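Local coordinates for protein alpha-galactosidase (Thermus thermophilus, PDB 6LCJ) that probably hydrolyses terminal alpha-galactosyl residues from sugars as a thermostable family 36 glycoside hydrolase that assembles as a hexamer, at residues L441-E444 with K445-E449. Residues are numbered along the deposited sequence; the frame is centred on the assembly and turned at random.
Sequences LPEE and KGRLE
The carbonyl O of Leu441 takes a hydrogen bond from Lys445 N at 2.9 Å, nearly in line with the C=O, and a weak one from Glu444 N, a worked example of how the i to i+4 pattern begins at the residue before a helix. Pro442, Glu443 and Glu444 then accept in turn from Gly446, Arg447 and Leu448, with Leu448 N 2.9 Å from Glu444 O. Glu443 and Arg447 lie side by side and point the same way. With CG of Glu443 anti to its N (chi1 171°) and the chain bent about CB-CG, OE2 reaches Arg447, 3.0 Å from CD and 3.3 Å from NH1. Within this salt bridge the NH1 hydrogen bond is weak, bent to 135° at the hydrogen, although carboxylate and guanidinium planes differ by only 16°. A methionine in place of Arg447 would probably leave the Glu443 carboxylate without its charged mate and freer to turn. In Glu444, CG lies beside the backbone N, bringing OE1 to Leu441 N at 2.9 Å, met from above the carboxylate plane; OE2 is hydrogen-bonded to Thr408 OG1. This is one half of a capping box, the N-cap leucine lacking a side-chain acceptor for the other, and it opens helix 442-453 with proline first.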
loop_
_atom_site.group_PDB
_atom_site.type_symbol
_atom_site.label_atom_id
_atom_site.label_comp_id
_atom_site.label_asym_id
_atom_site.label_seq_id
_atom_site.Cartn_x
_atom_site.Cartn_y
_atom_site.Cartn_z
ATOM N N LEU E 441 -8.197 56.051 18.164
ATOM C CA LEU E 441 -9.186 57.074 18.484
ATOM C C LEU E 441 -8.832 57.738 19.819
ATOM O O LEU E 441 -8.033 57.205 20.594
ATOM C CB LEU E 441 -10.584 56.455 18.541
ATOM C CG LEU E 441 -11.071 55.737 17.272
ATOM C CD1 LEU E 441 -12.382 55.004 17.513
ATOM C CD2 LEU E 441 -11.209 56.701 16.122
ATOM N N PRO E 442 -9.395 58.923 20.095
ATOM C CA PRO E 442 -9.108 59.605 21.384
ATOM C C PRO E 442 -9.404 58.777 22.627
ATOM O O PRO E 442 -8.606 58.762 23.570
ATOM C CB PRO E 442 -10.007 60.846 21.317
ATOM C CG PRO E 442 -10.106 61.136 19.854
ATOM C CD PRO E 442 -10.093 59.804 19.142
ATOM N N GLU E 443 -10.559 58.123 22.668
ATOM C CA GLU E 443 -10.872 57.171 23.724
ATOM C C GLU E 443 -9.762 56.134 23.895
ATOM O O GLU E 443 -9.424 55.768 25.027
ATOM C CB GLU E 443 -12.196 56.488 23.389
ATOM C CG GLU E 443 -12.548 55.329 24.277
ATOM C CD GLU E 443 -12.198 53.957 23.681
ATOM O OE1 GLU E 443 -12.325 53.764 22.429
ATOM O OE2 GLU E 443 -11.788 53.080 24.480
ATOM N N GLU E 444 -9.190 55.645 22.785
ATOM C CA GLU E 444 -8.161 54.606 22.837
ATOM C C GLU E 444 -6.816 55.150 23.303
ATOM O O GLU E 444 -6.090 54.465 24.032
ATOM C CB GLU E 444 -8.052 53.941 21.462
ATOM C CG GLU E 444 -9.362 53.233 21.068
ATOM C CD GLU E 444 -9.438 52.797 19.609
ATOM O OE1 GLU E 444 -8.633 53.261 18.780
ATOM O OE2 GLU E 444 -10.329 51.983 19.289
ATOM N N LYS E 445 -6.485 56.385 22.923
ATOM C CA LYS E 445 -5.267 57.022 23.409
ATOM C C LYS E 445 -5.267 57.124 24.922
ATOM O O LYS E 445 -4.249 56.856 25.574
ATOM C CB LYS E 445 -5.129 58.414 22.803
ATOM C CG LYS E 445 -4.759 58.404 21.353
ATOM C CD LYS E 445 -4.295 59.770 20.878
ATOM C CE LYS E 445 -4.588 59.917 19.403
ATOM N NZ LYS E 445 -3.341 60.203 18.666
ATOM N N GLY E 446 -6.399 57.549 25.494
ATOM C CA GLY E 446 -6.489 57.659 26.937
ATOM C C GLY E 446 -6.359 56.317 27.618
ATOM O O GLY E 446 -5.721 56.201 28.666
ATOM N N ARG E 447 -6.946 55.277 27.026
ATOM C CA ARG E 447 -6.824 53.954 27.619
ATOM C C ARG E 447 -5.386 53.468 27.595
ATOM O O ARG E 447 -4.917 52.885 28.576
ATOM C CB ARG E 447 -7.747 52.974 26.917
ATOM C CG ARG E 447 -9.087 52.938 27.591
ATOM C CD ARG E 447 -10.085 52.175 26.806
ATOM N NE ARG E 447 -9.826 50.746 26.835
ATOM C CZ ARG E 447 -9.575 50.024 25.755
ATOM N NH1 ARG E 447 -9.550 50.612 24.557
ATOM N NH2 ARG E 447 -9.350 48.720 25.873
ATOM N N LEU E 448 -4.668 53.719 26.492
ATOM C CA LEU E 448 -3.275 53.297 26.399
ATOM C C LEU E 448 -2.416 53.984 27.459
ATOM O O LEU E 448 -1.610 53.331 28.133
ATOM C CB LEU E 448 -2.725 53.576 24.997
ATOM C CG LEU E 448 -1.203 53.383 24.817
ATOM C CD1 LEU E 448 -0.749 51.926 25.143
ATOM C CD2 LEU E 448 -0.721 53.827 23.428
ATOM N N GLU E 449 -2.588 55.292 27.646
ATOM C CA GLU E 449 -1.795 55.984 28.660
ATOM C C GLU E 449 -2.120 55.496 30.071
ATOM O O GLU E 449 -1.212 55.296 30.882
ATOM C CB GLU E 449 -1.987 57.497 28.553
ATOM C CG GLU E 449 -1.019 58.300 29.433
ATOM C CD GLU E 449 0.476 57.898 29.293
ATOM O OE1 GLU E 449 0.901 57.334 28.251
ATOM O OE2 GLU E 449 1.244 58.167 30.242
#